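Local structure of pyridoxal 5'-phosphate synthase subunit PdxT (Thermus thermophilus, 2YWD) at residues Leu56-Tyr60 with Gly61-Glu65; Arg67-Glu71 with Glu72-Ala76. The protein probably hydrolyses glutamine to glutamate and ammonia, the ammonia being channelled to the PdxS subunit for the synthesis of pyridoxal 5'-phosphate. One frame throughout, in Å; residues are numbered along the deposited sequence.

Overall arrangement
Contacts 1 and 2 follow each other along the chain and share helix 62-71. Contact 1 (56-60 with 61-65) is the sharp turn that enters this helix from helix 50-59, whereas contact 2 (67-71 with 72-76) closes its far end and leads into strand 76-80. Their centres are about 14 Å apart, and both lie well out from the middle of the subunit, at about 16 and 15 Å from its centre. Contact 1 is nearer the predicted glutamine site: the side chain of Ala57 is about 10 Å from that of Ser50. Contact 2 is remote from the predicted catalytic and glutamine-binding residues, although strand 76-80 runs on to the predicted nucleophile, Cys81.

Contact 1. Residues Leu56-Tyr60 with Gly61-Glu65; sequences LAREY and GIEDE
Arg58 and Glu63 are joined by a salt bridge that spans a tight turn between two helices, a gap that long, oppositely charged side chains running alongside each other can bridge. Glu63 CG stands anti to its backbone N (chi1 180°), while Arg58 bends at chi3 (-68°) to bring its edge to the carboxylate. The grip is side-on: Arg58 NE donates to the syn lone pair of Glu63 OE1 (2.7 Å), close to the guanidinium plane. With the two planes 53° apart, the bond from Arg58 NH2 to Glu63 OE2 is longer (3.3 Å) and tilted. Arg58 NH2 also bonds weakly to Arg99 O, and Glu63 OE2 pairs with Arg67; an alanine here would probably leave Arg58 without its charged mate and take one of Arg67's.

Backbone bonds shape the turn. Gly61 N donates to Arg58 O (3.1 Å), and Glu63 N to Ala57 O (2.9 Å). Gly61 ends one helix in a Schellman motif and is the N-cap of the next; a CB there would run into Tyr60 O, and positive phi is easy for glycine. One water donates to Arg58 O and accepts from Asp64 N (3.2 Å).

Apolar contacts are looser. Ile62 CD1 meets Tyr60 CB at 4.2 Å, and the methyl of Ala57, small enough for this buried spot, lies 4.4 Å from Ile62 CB. Helix 50-59 thus passes into helix 62-71, with Ala57 and Tyr60 resting on Leu10 after strand 5-8.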
loop_
_atom_site.group_PDB
_atom_site.type_symbol
_atom_site.label_atom_id
_atom_site.label_comp_id
_atom_site.label_asym_id
_atom_site.label_seq_id
_atom_site.Cartn_x
_atom_site.Cartn_y
_atom_site.Cartn_z
ATOM N N LEU A 56 7.259 -2.254 -14.317
ATOM C CA LEU A 56 7.582 -0.879 -14.685
ATOM C C LEU A 56 8.398 -0.139 -13.621
ATOM O O LEU A 56 9.320 0.609 -13.954
ATOM C CB LEU A 56 6.293 -0.103 -14.997
ATOM C CG LEU A 56 5.441 -0.673 -16.138
ATOM C CD1 LEU A 56 4.190 0.175 -16.319
ATOM C CD2 LEU A 56 6.260 -0.715 -17.429
ATOM N N ALA A 57 8.073 -0.344 -12.345
ATOM C CA ALA A 57 8.815 0.323 -11.277
ATOM C C ALA A 57 10.274 -0.135 -11.291
ATOM O O ALA A 57 11.184 0.639 -11.000
ATOM C CB ALA A 57 8.185 0.022 -9.927
ATOM N N ARG A 58 10.489 -1.401 -11.628
ATOM C CA ARG A 58 11.839 -1.944 -11.687
ATOM C C ARG A 58 12.560 -1.371 -12.904
ATOM O O ARG A 58 13.677 -0.865 -12.794
ATOM C CB ARG A 58 11.794 -3.476 -11.764
ATOM C CG ARG A 58 13.155 -4.145 -11.933
ATOM C CD ARG A 58 13.088 -5.629 -11.581
ATOM N NE ARG A 58 12.854 -5.825 -10.151
ATOM C CZ ARG A 58 12.741 -7.011 -9.566
ATOM N NH1 ARG A 58 12.840 -8.119 -10.285
ATOM N NH2 ARG A 58 12.543 -7.091 -8.256
ATOM N N GLU A 59 11.906 -1.438 -14.059
ATOM C CA GLU A 59 12.488 -0.933 -15.297
ATOM C C GLU A 59 12.874 0.536 -15.253
ATOM O O GLU A 59 13.905 0.920 -15.804
ATOM C CB GLU A 59 11.527 -1.153 -16.465
ATOM C CG GLU A 59 11.532 -2.564 -17.012
ATOM C CD GLU A 59 10.538 -2.745 -18.140
ATOM O OE1 GLU A 59 10.247 -1.746 -18.838
ATOM O OE2 GLU A 59 10.063 -3.884 -18.338
ATOM N N TYR A 60 12.057 1.360 -14.605
ATOM C CA TYR A 60 12.342 2.793 -14.537
ATOM C C TYR A 60 13.270 3.204 -13.396
ATOM O O TYR A 60 13.504 4.392 -13.184
ATOM C CB TYR A 60 11.037 3.591 -14.443
ATOM C CG TYR A 60 10.055 3.319 -15.568
ATOM C CD1 TYR A 60 10.498 3.049 -16.863
ATOM C CD2 TYR A 60 8.680 3.358 -15.340
ATOM C CE1 TYR A 60 9.595 2.825 -17.903
ATOM C CE2 TYR A 60 7.768 3.137 -16.373
ATOM C CZ TYR A 60 8.234 2.872 -17.650
ATOM O OH TYR A 60 7.336 2.655 -18.672
ATOM N N GLY A 61 13.797 2.226 -12.667
ATOM C CA GLY A 61 14.693 2.530 -11.563
ATOM C C GLY A 61 14.002 3.054 -10.311
ATOM O O GLY A 61 14.662 3.432 -9.342
ATOM N N ILE A 62 12.675 3.075 -10.321
ATOM C CA ILE A 62 11.920 3.569 -9.173
ATOM C C ILE A 62 12.027 2.613 -7.983
ATOM O O ILE A 62 12.205 3.045 -6.846
ATOM C CB ILE A 62 10.436 3.806 -9.563
ATOM C CG1 ILE A 62 10.363 4.984 -10.546
ATOM C CG2 ILE A 62 9.593 4.107 -8.323
ATOM C CD1 ILE A 62 9.005 5.196 -11.190
ATOM N N GLU A 63 11.949 1.316 -8.251
ATOM C CA GLU A 63 12.048 0.303 -7.199
ATOM C C GLU A 63 13.326 0.480 -6.370
ATOM O O GLU A 63 13.281 0.601 -5.148
ATOM C CB GLU A 63 12.043 -1.095 -7.828
ATOM C CG GLU A 63 12.151 -2.246 -6.826
ATOM C CD GLU A 63 12.556 -3.554 -7.491
ATOM O OE1 GLU A 63 11.980 -3.889 -8.545
ATOM O OE2 GLU A 63 13.442 -4.252 -6.953
ATOM N N ASP A 64 14.466 0.504 -7.050
ATOM C CA ASP A 64 15.752 0.640 -6.381
ATOM C C ASP A 64 15.909 1.938 -5.585
ATOM O O ASP A 64 16.440 1.925 -4.474
ATOM C CB ASP A 64 16.867 0.488 -7.417
ATOM C CG ASP A 64 16.831 -0.874 -8.098
ATOM O OD1 ASP A 64 17.237 -0.976 -9.274
ATOM O OD2 ASP A 64 16.394 -1.847 -7.448
ATOM N N GLU A 65 15.438 3.054 -6.139
ATOM C CA GLU A 65 15.538 4.336 -5.444
ATOM C C GLU A 65 14.636 4.328 -4.213
ATOM O O GLU A 65 15.010 4.828 -3.151
ATOM C CB GLU A 65 15.144 5.481 -6.378
ATOM C CG GLU A 65 15.283 6.884 -5.781
ATOM C CD GLU A 65 16.691 7.193 -5.286
ATOM O OE1 GLU A 65 17.662 6.634 -5.840
ATOM O OE2 GLU A 65 16.829 8.009 -4.351
HETATM O O HOH W 1 14.537 -0.200 -10.152
#

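Contact 2. Residues Arg67-Glu71 with Glu72-Ala76; sequences RKRVE and EGSLA
Arg69, Glu72 and Leu75 carry this contact, in which the end of helix 62-71 is held to the loop that follows it. Arg69 curls at chi2 and chi3 (-70° and -60°), which brings its guanidinium edge to Ser74. NE donates to Ser74 OG (2.7 Å), an acceptor lying almost exactly in the guanidinium plane. NH2 donates to Ser74 O (2.9 Å), coming from above the carbonyl plane, so a side chain and its own backbone are gripped together. Outside the turn, Arg69 NH1 bonds to Leu37 O. The many N-H groups of arginine suit a place where several oxygens meet its edge.

Glu72 folds back over the last turn, its CG set between its backbone N and carbonyl carbon. Its two oxygens divide the work. OE1 accepts from Ser74 OG (2.6 Å) on the anti lone pair and makes a long salt bridge with Arg69 NE, whereas OE2 meets Lys68 NZ (3.0 Å) on the syn side, out of the carboxylate plane. The serine hydroxyl thus sits between the arginine and the glutamate, using its proton on the glutamate and a lone pair on the arginine.

Leu75, buried, supplies the apolar side. Its CB sits over one face of the guanidinium and 3.7 Å from Arg69 CB, and its side chain also packs on Leu40.

In the backbone, Ser74 N bonds to Arg69 O (2.9 Å) and Gly73 N to Val70 O (2.9 Å). With Gly73 at positive phi (71°), a conformation easy for glycine, this is a Schellman motif. It ends the helical part of the beta-alpha-beta crossover between parallel strands 42-45 and 76-80 in the central sheet of a class I glutamine amidotransferase fold.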
loop_
_atom_site.group_PDB
_atom_site.type_symbol
_atom_site.label_atom_id
_atom_site.label_comp_id
_atom_site.label_asym_id
_atom_site.label_seq_id
_atom_site.Cartn_x
_atom_site.Cartn_y
_atom_site.Cartn_z
ATOM N N ARG A 67 13.777 1.713 -2.479
ATOM C CA ARG A 67 14.415 0.849 -1.489
ATOM C C ARG A 67 15.468 1.641 -0.708
ATOM O O ARG A 67 15.564 1.543 0.520
ATOM C CB ARG A 67 15.072 -0.363 -2.170
ATOM C CG ARG A 67 15.698 -1.349 -1.188
ATOM C CD ARG A 67 16.256 -2.609 -1.868
ATOM N NE ARG A 67 15.217 -3.420 -2.504
ATOM C CZ ARG A 67 14.960 -3.431 -3.808
ATOM N NH1 ARG A 67 15.673 -2.677 -4.639
ATOM N NH2 ARG A 67 13.974 -4.185 -4.282
ATOM N N LYS A 68 16.249 2.431 -1.435
ATOM C CA LYS A 68 17.295 3.252 -0.838
ATOM C C LYS A 68 16.701 4.310 0.096
ATOM O O LYS A 68 17.185 4.514 1.212
ATOM C CB LYS A 68 18.106 3.930 -1.945
ATOM C CG LYS A 68 19.179 4.881 -1.446
ATOM C CD LYS A 68 19.811 5.643 -2.602
ATOM C CE LYS A 68 20.813 6.674 -2.102
ATOM N NZ LYS A 68 20.185 7.632 -1.148
ATOM N N ARG A 69 15.646 4.973 -0.364
ATOM C CA ARG A 69 14.985 6.011 0.423
ATOM C C ARG A 69 14.380 5.472 1.723
ATOM O O ARG A 69 14.509 6.097 2.776
ATOM C CB ARG A 69 13.895 6.691 -0.419
ATOM C CG ARG A 69 14.425 7.545 -1.575
ATOM C CD ARG A 69 15.106 8.812 -1.067
ATOM N NE ARG A 69 14.178 9.641 -0.305
ATOM C CZ ARG A 69 13.210 10.375 -0.847
ATOM N NH1 ARG A 69 13.045 10.395 -2.165
ATOM N NH2 ARG A 69 12.387 11.066 -0.070
ATOM N N VAL A 70 13.713 4.324 1.649
ATOM C CA VAL A 70 13.107 3.730 2.837
ATOM C C VAL A 70 14.185 3.278 3.817
ATOM O O VAL A 70 14.053 3.461 5.030
ATOM C CB VAL A 70 12.219 2.525 2.469
ATOM C CG1 VAL A 70 11.718 1.836 3.732
ATOM C CG2 VAL A 70 11.047 2.993 1.632
ATOM N N GLU A 71 15.252 2.697 3.278
ATOM C CA GLU A 71 16.367 2.222 4.086
ATOM C C GLU A 71 16.995 3.365 4.884
ATOM O O GLU A 71 17.398 3.181 6.032
ATOM C CB GLU A 71 17.427 1.580 3.184
ATOM C CG GLU A 71 18.579 0.934 3.938
ATOM C CD GLU A 71 18.122 -0.207 4.827
ATOM O OE1 GLU A 71 17.507 -1.159 4.301
ATOM O OE2 GLU A 71 18.375 -0.153 6.050
ATOM N N GLU A 72 17.077 4.544 4.277
ATOM C CA GLU A 72 17.662 5.693 4.957
ATOM C C GLU A 72 16.617 6.431 5.792
ATOM O O GLU A 72 16.920 7.431 6.441
ATOM C CB GLU A 72 18.300 6.643 3.940
ATOM C CG GLU A 72 17.322 7.401 3.068
ATOM C CD GLU A 72 18.013 8.161 1.952
ATOM O OE1 GLU A 72 17.367 9.036 1.336
ATOM O OE2 GLU A 72 19.203 7.876 1.686
ATOM N N GLY A 73 15.385 5.927 5.762
ATOM C CA GLY A 73 14.304 6.520 6.531
ATOM C C GLY A 73 13.791 7.871 6.068
ATOM O O GLY A 73 13.242 8.627 6.865
ATOM N N SER A 74 13.949 8.176 4.783
ATOM C CA SER A 74 13.497 9.456 4.249
ATOM C C SER A 74 12.240 9.346 3.385
ATOM O O SER A 74 11.891 10.286 2.672
ATOM C CB SER A 74 14.611 10.099 3.423
ATOM O OG SER A 74 14.927 9.290 2.304
ATOM N N LEU A 75 11.561 8.208 3.445
ATOM C CA LEU A 75 10.351 8.024 2.648
ATOM C C LEU A 75 9.410 6.981 3.237
ATOM O O LEU A 75 9.795 5.825 3.429
ATOM C CB LEU A 75 10.717 7.615 1.218
ATOM C CG LEU A 75 9.545 7.464 0.245
ATOM C CD1 LEU A 75 8.854 8.814 0.077
ATOM C CD2 LEU A 75 10.042 6.944 -1.100
ATOM N N ALA A 76 8.179 7.398 3.523
ATOM C CA ALA A 76 7.168 6.498 4.072
ATOM C C ALA A 76 6.372 5.930 2.903
ATOM O O ALA A 76 6.149 6.618 1.910
ATOM C CB ALA A 76 6.244 7.250 5.012
#